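Local coordinates for glutathione S-transferase (Bombyx mori, PDB 5ZFG), which metabolises the insecticide diazinon and probably works, like its relatives, by conjugating reduced glutathione to electrophilic compounds, at residues B[11-16]-B[105-110]; B[46-49]-B[55-58]; B[154-159]-B[192-197]; B[188-191]-B[197-200]. One frame throughout, in Å; residues are numbered along the deposited sequence. Where two conformers were deposited one is given.

Overall arrangement
Contact 1 joins the two domains of the glutathione transferase fold, setting two prolines at the start of helix 12-23 against a tyrosine of helix 89-114; it is partly buried and lies nearest the centre of the chain. Contact 2 is nested within the loop closed by contact 1 and belongs to the thioredoxin-like domain; its apolar packing is buried, and the second subunit lies close by. It touches contact 1 through Pro-55. Contacts 3 and 4, both buried, share Leu-197 and helices 181-193 and 195-208 in the all-helical domain. Contact 3 adds a water bridge and a methyl over a tyrosine face, whereas contact 4 lays a lysine along an indole.

Contact 1 of 4, residues B[11-16]-B[105-110]; sequences GPPSLS and SYYANI
The carbonyl oxygen of Pro-12, whose ring meets Tyr-107 across the domain interface, accepts the backbone N-H of Ser-16, N to O 3.0 Å. The Ser-16 hydroxyl lies close to the same oxygen and is hydrogen-bonded to Asn-165 of helix 160-172. This is the first turn of helix 12-23, with Gly-11 as N-cap and two prolines directly after it. Prolines suit these places, because the first residues of a helix have no earlier carbonyl to bond to and lose nothing by lacking an N-H.

Across the contact the work is done by one ring. Tyr-107 has CG anti to the backbone N (chi1 -174°), which carries the phenol out from helix 89-114 to meet both prolines about at right angles. The hydroxyl end presses hardest on Pro-12, with Tyr-107 OH 3.3 Å from Pro-12 CD. Behind the oxygen, Pro-12 CG sits 3.8 Å from Tyr-107 CE1, while Pro-13 CG lies 4.1 Å from CE2 of the same ring. Each proline thus takes one flank of the phenol tip. The touch is van der Waals in character and small in area, and the backbones stay well apart, with the CA atoms of Pro-12 and Tyr-107 9.0 Å from each other.

Such a meeting of the thioredoxin-like and helical domains is where glutathione transferases build their active-site cleft, and an acetate ion lies near Pro-13. On the far side of Pro-13 is Pro-55, just before strand 56-59; Tyr-107 also leans on Ser-166 of helix 160-172, and Leu-15 packs on helix 195-208.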
loop_
_atom_site.group_PDB
_atom_site.type_symbol
_atom_site.label_atom_id
_atom_site.label_comp_id
_atom_site.label_asym_id
_atom_site.label_seq_id
_atom_site.Cartn_x
_atom_site.Cartn_y
_atom_site.Cartn_z
ATOM N N GLY B 11 5.740 14.372 -9.996
ATOM C CA GLY B 11 5.613 13.345 -8.983
ATOM C C GLY B 11 4.902 12.104 -9.477
ATOM O O GLY B 11 3.730 12.148 -9.850
ATOM N N PRO B 12 5.593 10.966 -9.477
ATOM C CA PRO B 12 5.019 9.732 -10.044
ATOM C C PRO B 12 3.654 9.368 -9.469
ATOM O O PRO B 12 2.780 8.925 -10.232
ATOM C CB PRO B 12 6.086 8.676 -9.721
ATOM C CG PRO B 12 7.372 9.481 -9.826
ATOM C CD PRO B 12 7.041 10.829 -9.225
ATOM N N PRO B 13 3.397 9.542 -8.157
ATOM C CA PRO B 13 2.046 9.200 -7.657
ATOM C C PRO B 13 0.953 10.077 -8.255
ATOM O O PRO B 13 -0.156 9.596 -8.557
ATOM C CB PRO B 13 2.173 9.397 -6.137
ATOM C CG PRO B 13 3.620 9.266 -5.853
ATOM C CD PRO B 13 4.283 9.933 -7.037
ATOM N N SER B 14 1.258 11.362 -8.438
ATOM C CA SER B 14 0.332 12.274 -9.108
ATOM C C SER B 14 0.097 11.849 -10.558
ATOM O O SER B 14 -1.049 11.849 -11.035
ATOM C CB SER B 14 0.881 13.707 -9.066
ATOM O OG SER B 14 0.860 14.306 -7.770
ATOM N N LEU B 15 1.182 11.526 -11.286
ATOM C CA LEU B 15 1.051 11.139 -12.687
ATOM C C LEU B 15 0.171 9.914 -12.829
ATOM O O LEU B 15 -0.646 9.832 -13.750
ATOM C CB LEU B 15 2.418 10.866 -13.316
ATOM C CG LEU B 15 3.485 11.961 -13.125
ATOM C CD1 LEU B 15 4.865 11.420 -13.484
ATOM C CD2 LEU B 15 3.165 13.170 -13.984
ATOM N N SER B 16 0.316 8.956 -11.910
ATOM C CA SER B 16 -0.447 7.716 -12.015
ATOM C C SER B 16 -1.940 7.983 -11.883
ATOM O O SER B 16 -2.751 7.389 -12.607
ATOM C CB SER B 16 0.013 6.728 -10.940
ATOM O OG SER B 16 1.372 6.395 -11.099
ATOM N N SER B 105 8.263 -1.254 -2.173
ATOM C CA SER B 105 9.577 -1.739 -2.585
ATOM C C SER B 105 10.091 -1.096 -3.872
ATOM O O SER B 105 11.175 -0.501 -3.902
ATOM C CB SER B 105 9.526 -3.264 -2.762
ATOM O OG SER B 105 8.917 -3.889 -1.639
ATOM N N TYR B 106 9.330 -1.251 -4.960
ATOM C CA TYR B 106 9.838 -0.883 -6.282
ATOM C C TYR B 106 10.105 0.613 -6.368
ATOM O O TYR B 106 11.226 1.039 -6.667
ATOM C CB TYR B 106 8.852 -1.321 -7.371
ATOM C CG TYR B 106 9.369 -1.275 -8.810
ATOM C CD1 TYR B 106 10.190 -2.284 -9.318
ATOM C CD2 TYR B 106 8.995 -0.242 -9.673
ATOM C CE1 TYR B 106 10.631 -2.260 -10.649
ATOM C CE2 TYR B 106 9.430 -0.211 -10.998
ATOM C CZ TYR B 106 10.251 -1.216 -11.480
ATOM O OH TYR B 106 10.675 -1.164 -12.798
ATOM N N TYR B 107 9.076 1.429 -6.124
ATOM C CA TYR B 107 9.272 2.879 -6.117
ATOM C C TYR B 107 10.194 3.310 -4.976
ATOM O O TYR B 107 11.019 4.218 -5.143
ATOM C CB TYR B 107 7.909 3.576 -6.031
ATOM C CG TYR B 107 7.948 5.075 -6.146
ATOM C CD1 TYR B 107 8.724 5.695 -7.116
ATOM C CD2 TYR B 107 7.196 5.873 -5.287
ATOM C CE1 TYR B 107 8.759 7.090 -7.220
ATOM C CE2 TYR B 107 7.202 7.261 -5.395
ATOM C CZ TYR B 107 7.994 7.863 -6.359
ATOM O OH TYR B 107 8.004 9.240 -6.468
ATOM N N ALA B 108 10.090 2.653 -3.818
ATOM C CA ALA B 108 10.911 3.016 -2.668
ATOM C C ALA B 108 12.394 2.887 -2.987
ATOM O O ALA B 108 13.181 3.796 -2.700
ATOM C CB ALA B 108 10.543 2.141 -1.471
ATOM N N ASN B 109 12.787 1.765 -3.604
ATOM C CA ASN B 109 14.194 1.517 -3.925
ATOM C C ASN B 109 14.644 2.329 -5.130
ATOM O O ASN B 109 15.738 2.901 -5.122
ATOM C CB ASN B 109 14.432 0.029 -4.211
ATOM C CG ASN B 109 14.478 -0.811 -2.966
ATOM O OD1 ASN B 109 14.561 -0.291 -1.864
ATOM N ND2 ASN B 109 14.422 -2.128 -3.139
ATOM N N ILE B 110 13.835 2.356 -6.194
ATOM C CA ILE B 110 14.253 3.055 -7.407
ATOM C C ILE B 110 14.400 4.548 -7.129
ATOM O O ILE B 110 15.426 5.151 -7.458
ATOM C CB ILE B 110 13.283 2.761 -8.566
ATOM C CG1 ILE B 110 13.584 1.367 -9.113
ATOM C CG2 ILE B 110 13.406 3.824 -9.669
ATOM C CD1 ILE B 110 12.564 0.856 -10.108
#

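Contact 2 of 4, residues B[46-49]-B[55-58]; sequences ALMN and PVLD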
loop_
_atom_site.group_PDB
_atom_site.type_symbol
_atom_site.label_atom_id
_atom_site.label_comp_id
_atom_site.label_asym_id
_atom_site.label_seq_id
_atom_site.Cartn_x
_atom_site.Cartn_y
_atom_site.Cartn_z
ATOM N N ALA B 46 -3.769 20.610 4.810
ATOM C CA ALA B 46 -3.942 19.538 5.780
ATOM C C ALA B 46 -5.412 19.263 6.100
ATOM O O ALA B 46 -5.734 18.152 6.533
ATOM C CB ALA B 46 -3.166 19.861 7.062
ATOM N N LEU B 47 -6.312 20.236 5.895
ATOM C CA LEU B 47 -7.742 19.934 5.978
ATOM C C LEU B 47 -8.127 18.812 5.026
ATOM O O LEU B 47 -9.030 18.020 5.324
ATOM C CB LEU B 47 -8.577 21.170 5.645
ATOM C CG LEU B 47 -8.870 22.195 6.734
ATOM C CD1 LEU B 47 -9.622 23.363 6.109
ATOM C CD2 LEU B 47 -9.685 21.560 7.855
ATOM N N MET B 48 -7.470 18.743 3.873
ATOM C CA MET B 48 -7.735 17.694 2.899
ATOM C C MET B 48 -6.898 16.449 3.157
ATOM O O MET B 48 -7.416 15.327 3.086
ATOM C CB MET B 48 -7.473 18.216 1.489
ATOM C CG MET B 48 -8.411 19.329 1.038
ATOM S SD MET B 48 -8.171 19.737 -0.708
ATOM C CE MET B 48 -6.497 20.397 -0.673
ATOM N N ASN B 49 -5.609 16.627 3.455
ATOM C CA ASN B 49 -4.691 15.513 3.672
ATOM C C ASN B 49 -3.830 15.801 4.894
ATOM O O ASN B 49 -2.777 16.446 4.783
ATOM C CB ASN B 49 -3.804 15.257 2.458
ATOM C CG ASN B 49 -2.943 14.035 2.660
ATOM O OD1 ASN B 49 -3.188 13.277 3.595
ATOM N ND2 ASN B 49 -1.958 13.822 1.796
ATOM N N PRO B 55 -0.391 13.193 -4.154
ATOM C CA PRO B 55 -1.638 13.930 -4.379
ATOM C C PRO B 55 -2.730 13.766 -3.318
ATOM O O PRO B 55 -2.643 12.911 -2.429
ATOM C CB PRO B 55 -2.118 13.352 -5.713
ATOM C CG PRO B 55 -1.729 11.906 -5.622
ATOM C CD PRO B 55 -0.359 11.946 -4.951
ATOM N N VAL B 56 -3.790 14.569 -3.446
ATOM C CA VAL B 56 -5.030 14.349 -2.703
ATOM C C VAL B 56 -6.195 14.659 -3.634
ATOM O O VAL B 56 -6.115 15.571 -4.461
ATOM C CB VAL B 56 -5.083 15.178 -1.393
ATOM C CG1 VAL B 56 -5.036 16.697 -1.654
ATOM C CG2 VAL B 56 -6.301 14.797 -0.550
ATOM N N LEU B 57 -7.248 13.853 -3.540
ATOM C CA LEU B 57 -8.462 14.007 -4.339
ATOM C C LEU B 57 -9.559 14.637 -3.502
ATOM O O LEU B 57 -9.742 14.286 -2.335
ATOM C CB LEU B 57 -8.924 12.641 -4.857
ATOM C CG LEU B 57 -10.070 12.589 -5.866
ATOM C CD1 LEU B 57 -9.583 12.945 -7.264
ATOM C CD2 LEU B 57 -10.716 11.197 -5.849
ATOM N N ASP B 58 -10.294 15.573 -4.103
ATOM C CA ASP B 58 -11.504 16.128 -3.507
ATOM C C ASP B 58 -12.674 15.774 -4.421
ATOM O O ASP B 58 -12.811 16.341 -5.513
ATOM C CB ASP B 58 -11.373 17.638 -3.313
ATOM C CG ASP B 58 -12.679 18.296 -2.858
ATOM O OD1 ASP B 58 -13.680 17.586 -2.603
ATOM O OD2 ASP B 58 -12.695 19.540 -2.757
#
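Met-48 and Asn-49, where helix 43-48 gives way to a loop, close over Val-56, the first residue of strand 56-59. The arrangement belongs to the thioredoxin-like fold of the N-terminal domain: the strand is entered through a cis peptide bond before Pro-55, the cis-proline that in glutathione transferases borders the glutathione site. An acetate ion lies close to the Pro-55 ring.

Apolar packing carries the contact, and both methyls of Val-56 are used. CG2 reaches the turn of the chain, 3.9 Å from Asn-49 CB and 3.8 Å from the carbonyl oxygen of Met-48. CG1 fills the place between the backbone N and the carbonyl carbon (chi1 62°), and there the thioether end meets it. The Met-48 chain runs out from the helix and bends at its last torsion (chi3 -65°), which brings its methyl against the valine. Tyr-6 of strand 3-7 touches both Met-48 and Val-56.

The polar bonds run beside this packing. Asn-49 spends its amide on the intervening loop: ND2 donates to Glu-53 O and OD1 accepts from Gln-51 N, so both ends of the amide are held and its rotation is fixed. Val-56 and Asp-58 pair through their backbones with strand 3-7, and Leu-57 with strand 62-65. In the dimer, Arg-145 of the second subunit bonds to Ala-46 O, and Tyr-142 of that subunit packs on Asn-49.

The thioether methyl ends its reach with Met-48 CE 4.1 Å from Val-56 CG1.

Contact 3 of 4, residues B[154-159]-B[192-197]; sequences NHLTIA and VKYPDL
Leu-156 sets one methyl squarely on the ring of Tyr-194: CD2 stands 4.0 Å from the ring centroid and only 12° off the ring normal, a CH-pi contact over the face. The two side chains come from opposite directions. Leu-156 turns CG anti to its backbone nitrogen (chi1 -168°), and chi2 then swings CD2 above the phenol while CB stays near its rim, 3.8 Å from Tyr-194 OH. Tyr-194 takes a different conformation, CG beside the nitrogen and anti to the carbonyl carbon (chi1 -62°), which aims the ring back at the loop. CD2 has a second neighbour in Leu-197, whose CD1 lies 4.1 Å from it.

One water ties the polar ends together. It accepts from Leu-156 N at 2.8 Å and sits in the plane of the phenol at its edge, 2.6 Å from Tyr-194 OH. The loop is thereby held from its backbone as well as from its side chain.

Just beyond, Thr-157 OG1 accepts a weak bond from Ala-159 N, and Thr-157 N donates to Asp-160; the Thr-Ile-Ala-Asp sequence matches the N-capping box of the glutathione transferase family. Tyr-194 is the break between helices 181-193 and 195-208, so the contact presses the loop leading into helix 160-172 onto that joint, with Phe-161 of that helix touching both leucines.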
loop_
_atom_site.group_PDB
_atom_site.type_symbol
_atom_site.label_atom_id
_atom_site.label_comp_id
_atom_site.label_asym_id
_atom_site.label_seq_id
_atom_site.Cartn_x
_atom_site.Cartn_y
_atom_site.Cartn_z
ATOM N N ASN B 154 -3.037 -9.551 -19.111
ATOM C CA ASN B 154 -2.721 -9.347 -20.517
ATOM C C ASN B 154 -3.348 -8.085 -21.074
ATOM O O ASN B 154 -3.321 -7.884 -22.295
ATOM C CB ASN B 154 -3.161 -10.559 -21.336
ATOM C CG ASN B 154 -2.085 -11.609 -21.410
ATOM O OD1 ASN B 154 -0.890 -11.287 -21.481
ATOM N ND2 ASN B 154 -2.491 -12.873 -21.388
ATOM N N HIS B 155 -3.914 -7.250 -20.204
ATOM C CA HIS B 155 -4.419 -5.936 -20.558
ATOM C C HIS B 155 -3.965 -4.939 -19.499
ATOM O O HIS B 155 -3.577 -5.320 -18.387
ATOM C CB HIS B 155 -5.948 -5.930 -20.667
ATOM C CG HIS B 155 -6.639 -6.272 -19.388
ATOM N ND1 HIS B 155 -7.026 -7.555 -19.070
ATOM C CD2 HIS B 155 -7.004 -5.498 -18.339
ATOM C CE1 HIS B 155 -7.604 -7.557 -17.882
ATOM N NE2 HIS B 155 -7.603 -6.321 -17.417
ATOM N N LEU B 156 -4.032 -3.660 -19.861
ATOM C CA LEU B 156 -3.658 -2.577 -18.952
ATOM C C LEU B 156 -4.567 -2.548 -17.726
ATOM O O LEU B 156 -5.786 -2.730 -17.832
ATOM C CB LEU B 156 -3.733 -1.234 -19.687
ATOM C CG LEU B 156 -3.117 -0.007 -18.992
ATOM C CD1 LEU B 156 -1.603 -0.045 -19.053
ATOM C CD2 LEU B 156 -3.652 1.306 -19.553
ATOM N N THR B 157 -3.964 -2.347 -16.542
ATOM C CA THR B 157 -4.723 -2.150 -15.306
ATOM C C THR B 157 -4.117 -0.984 -14.528
ATOM O O THR B 157 -3.042 -0.480 -14.863
ATOM C CB THR B 157 -4.740 -3.400 -14.412
ATOM O OG1 THR B 157 -3.414 -3.685 -13.956
ATOM C CG2 THR B 157 -5.297 -4.631 -15.147
ATOM N N ILE B 158 -4.803 -0.560 -13.457
ATOM C CA ILE B 158 -4.243 0.516 -12.635
ATOM C C ILE B 158 -2.907 0.115 -12.017
ATOM O O ILE B 158 -2.151 0.985 -11.591
ATOM C CB ILE B 158 -5.211 0.997 -11.520
ATOM C CG1 ILE B 158 -5.645 -0.136 -10.575
ATOM C CG2 ILE B 158 -6.424 1.769 -12.105
ATOM C CD1 ILE B 158 -6.480 0.373 -9.377
ATOM N N ALA B 159 -2.600 -1.185 -11.938
ATOM C CA ALA B 159 -1.298 -1.595 -11.419
ATOM C C ALA B 159 -0.162 -1.123 -12.319
ATOM O O ALA B 159 0.967 -0.935 -11.849
ATOM C CB ALA B 159 -1.253 -3.118 -11.264
ATOM N N VAL B 192 3.891 2.971 -26.974
ATOM C CA VAL B 192 3.364 2.858 -28.332
ATOM C C VAL B 192 1.863 2.605 -28.312
ATOM O O VAL B 192 1.114 3.170 -29.119
ATOM C CB VAL B 192 4.124 1.755 -29.090
ATOM C CG1 VAL B 192 3.525 1.538 -30.478
ATOM C CG2 VAL B 192 5.588 2.118 -29.199
ATOM N N LYS B 193 1.397 1.762 -27.390
ATOM C CA LYS B 193 -0.019 1.436 -27.332
ATOM C C LYS B 193 -0.848 2.559 -26.715
ATOM O O LYS B 193 -2.032 2.699 -27.050
ATOM C CB LYS B 193 -0.213 0.139 -26.549
ATOM C CG LYS B 193 0.478 -1.064 -27.177
ATOM C CD LYS B 193 -0.412 -1.739 -28.214
ATOM C CE LYS B 193 0.376 -2.704 -29.096
ATOM N NZ LYS B 193 1.204 -1.999 -30.117
ATOM N N TYR B 194 -0.259 3.364 -25.821
ATOM C CA TYR B 194 -0.992 4.395 -25.079
ATOM C C TYR B 194 -0.242 5.719 -25.104
ATOM O O TYR B 194 0.157 6.244 -24.056
ATOM C CB TYR B 194 -1.232 3.946 -23.635
ATOM C CG TYR B 194 -2.061 2.707 -23.554
ATOM C CD1 TYR B 194 -3.447 2.778 -23.608
ATOM C CD2 TYR B 194 -1.465 1.457 -23.456
ATOM C CE1 TYR B 194 -4.222 1.630 -23.549
ATOM C CE2 TYR B 194 -2.229 0.310 -23.399
ATOM C CZ TYR B 194 -3.603 0.405 -23.446
ATOM O OH TYR B 194 -4.361 -0.740 -23.383
ATOM N N PRO B 195 -0.053 6.310 -26.289
ATOM C CA PRO B 195 0.779 7.524 -26.368
ATOM C C PRO B 195 0.220 8.708 -25.594
ATOM O O PRO B 195 1.000 9.528 -25.098
ATOM C CB PRO B 195 0.840 7.810 -27.881
ATOM C CG PRO B 195 -0.374 7.148 -28.443
ATOM C CD PRO B 195 -0.573 5.904 -27.609
ATOM N N ASP B 196 -1.107 8.848 -25.520
ATOM C CA ASP B 196 -1.704 9.928 -24.740
ATOM C C ASP B 196 -1.362 9.798 -23.259
ATOM O O ASP B 196 -1.038 10.790 -22.593
ATOM C CB ASP B 196 -3.221 9.929 -24.934
ATOM C CG ASP B 196 -3.867 8.598 -24.535
ATOM O OD1 ASP B 196 -3.322 7.526 -24.897
ATOM O OD2 ASP B 196 -4.913 8.625 -23.847
ATOM N N LEU B 197 -1.422 8.581 -22.728
ATOM C CA LEU B 197 -1.068 8.365 -21.326
ATOM C C LEU B 197 0.424 8.559 -21.102
ATOM O O LEU B 197 0.840 9.165 -20.102
ATOM C CB LEU B 197 -1.500 6.967 -20.905
ATOM C CG LEU B 197 -2.997 6.673 -21.070
ATOM C CD1 LEU B 197 -3.348 5.293 -20.487
ATOM C CD2 LEU B 197 -3.850 7.788 -20.436
HETATM O O HOH W 1 -4.746 -3.165 -22.571
#

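Contact 4 of 4, residues B[188-191]-B[197-200]; sequences NDFK and LWKI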
loop_
_atom_site.group_PDB
_atom_site.type_symbol
_atom_site.label_atom_id
_atom_site.label_comp_id
_atom_site.label_asym_id
_atom_site.label_seq_id
_atom_site.Cartn_x
_atom_site.Cartn_y
_atom_site.Cartn_z
ATOM N N ASN B 188 8.296 -0.078 -23.036
ATOM C CA ASN B 188 8.266 0.554 -24.352
ATOM C C ASN B 188 6.976 0.262 -25.109
ATOM O O ASN B 188 6.498 1.129 -25.847
ATOM C CB ASN B 188 9.492 0.127 -25.157
ATOM C CG ASN B 188 10.737 0.858 -24.715
ATOM O OD1 ASN B 188 10.903 2.043 -25.000
ATOM N ND2 ASN B 188 11.608 0.166 -23.982
ATOM N N ASP B 189 6.392 -0.930 -24.941
ATOM C CA ASP B 189 5.079 -1.191 -25.526
ATOM C C ASP B 189 4.021 -0.240 -24.976
ATOM O O ASP B 189 3.076 0.123 -25.691
ATOM C CB ASP B 189 4.643 -2.634 -25.261
ATOM C CG ASP B 189 5.330 -3.643 -26.170
ATOM O OD1 ASP B 189 6.135 -3.249 -27.044
ATOM O OD2 ASP B 189 5.061 -4.846 -25.987
ATOM N N PHE B 190 4.148 0.157 -23.706
ATOM C CA PHE B 190 3.180 1.085 -23.129
ATOM C C PHE B 190 3.180 2.409 -23.885
ATOM O O PHE B 190 2.112 2.960 -24.195
ATOM C CB PHE B 190 3.484 1.297 -21.641
ATOM C CG PHE B 190 2.621 2.338 -20.987
ATOM C CD1 PHE B 190 1.350 2.018 -20.523
ATOM C CD2 PHE B 190 3.083 3.641 -20.829
ATOM C CE1 PHE B 190 0.543 2.988 -19.914
ATOM C CE2 PHE B 190 2.287 4.613 -20.228
ATOM C CZ PHE B 190 1.014 4.280 -19.773
ATOM N N LYS B 191 4.368 2.924 -24.203
ATOM C CA LYS B 191 4.463 4.184 -24.935
ATOM C C LYS B 191 3.753 4.102 -26.279
ATOM O O LYS B 191 3.092 5.059 -26.698
ATOM C CB LYS B 191 5.927 4.560 -25.153
ATOM C CG LYS B 191 6.775 4.683 -23.897
ATOM C CD LYS B 191 8.090 5.379 -24.239
ATOM C CE LYS B 191 9.132 5.191 -23.149
ATOM N NZ LYS B 191 10.274 6.127 -23.294
ATOM N N LEU B 197 -1.422 8.581 -22.728
ATOM C CA LEU B 197 -1.068 8.365 -21.326
ATOM C C LEU B 197 0.424 8.559 -21.102
ATOM O O LEU B 197 0.840 9.165 -20.102
ATOM C CB LEU B 197 -1.500 6.967 -20.905
ATOM C CG LEU B 197 -2.997 6.673 -21.070
ATOM C CD1 LEU B 197 -3.348 5.293 -20.487
ATOM C CD2 LEU B 197 -3.850 7.788 -20.436
ATOM N N TRP B 198 1.248 8.065 -22.024
ATOM C CA TRP B 198 2.686 8.248 -21.877
ATOM C C TRP B 198 3.059 9.725 -21.923
ATOM O O TRP B 198 4.009 10.143 -21.255
ATOM C CB TRP B 198 3.457 7.450 -22.946
ATOM C CG TRP B 198 4.884 7.873 -22.955
ATOM C CD1 TRP B 198 5.511 8.639 -23.900
ATOM C CD2 TRP B 198 5.846 7.657 -21.913
ATOM N NE1 TRP B 198 6.811 8.884 -23.523
ATOM C CE2 TRP B 198 7.042 8.291 -22.309
ATOM C CE3 TRP B 198 5.815 6.975 -20.690
ATOM C CZ2 TRP B 198 8.195 8.263 -21.528
ATOM C CZ3 TRP B 198 6.965 6.949 -19.918
ATOM C CH2 TRP B 198 8.134 7.592 -20.336
ATOM N N LYS B 199 2.296 10.547 -22.659
ATOM C CA LYS B 199 2.576 11.984 -22.678
ATOM C C LYS B 199 2.593 12.577 -21.278
ATOM O O LYS B 199 3.351 13.515 -21.013
ATOM C CB LYS B 199 1.536 12.724 -23.520
ATOM C CG LYS B 199 1.958 13.012 -24.946
ATOM C CD LYS B 199 1.062 14.084 -25.557
ATOM C CE LYS B 199 1.553 14.505 -26.933
ATOM N NZ LYS B 199 1.021 13.585 -27.976
ATOM N N ILE B 200 1.739 12.069 -20.386
ATOM C CA ILE B 200 1.719 12.531 -18.999
ATOM C C ILE B 200 3.035 12.181 -18.305
ATOM O O ILE B 200 3.637 13.019 -17.622
ATOM C CB ILE B 200 0.499 11.932 -18.265
ATOM C CG1 ILE B 200 -0.804 12.470 -18.867
ATOM C CG2 ILE B 200 0.552 12.256 -16.763
ATOM C CD1 ILE B 200 -2.058 11.744 -18.393
#
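Phe-190 leads off the packing of helix 181-193 on the next helix, 195-208, from which it is parted by the break at Tyr-194. Its CG lies anti to the backbone N (chi1 175°), which brings the far end of the ring up to the following helix. There Phe-190 CZ comes 3.8 Å from Leu-197 CB, the two side chains crossing at about a right angle. The neighbouring ring carbon, Phe-190 CE2, reaches the backbone at Trp-198 CA, 4.0 Å away, and lies at the edge of the indole, near its plane.

One residue on, Lys-191 takes the face of that indole. Beyond CG its chain is extended and runs alongside Trp-198, both side chains pointing the same way, so that successive methylenes track across both fused rings. Lys-191 CG begins over the pyrrole part, 3.8 Å from the centroid of the five-membered ring of Trp-198 and 15° off its normal, a CH-pi contact. Lys-191 CD follows 3.6 Å from Trp-198 CE2, and Lys-191 CE reaches the outer ring at 3.6 Å from Trp-198 CZ2. The ammonium group comes out near the rim and forms a salt bridge with Glu-171. The indole is fixed too, since Trp-198 NE1 bonds to Glu-202 OE2 a turn further along its own helix. At this pairing the backbones are close, Lys-191 CA to Trp-198 CA 5.4 Å.

Helix 160-172 backs both aromatic rings, touching Phe-190 through Ile-164 and Trp-198 through Met-168, while helix 12-23 of the thioredoxin-like domain meets Phe-190 through Gln-19 and Ile-200 through Leu-15.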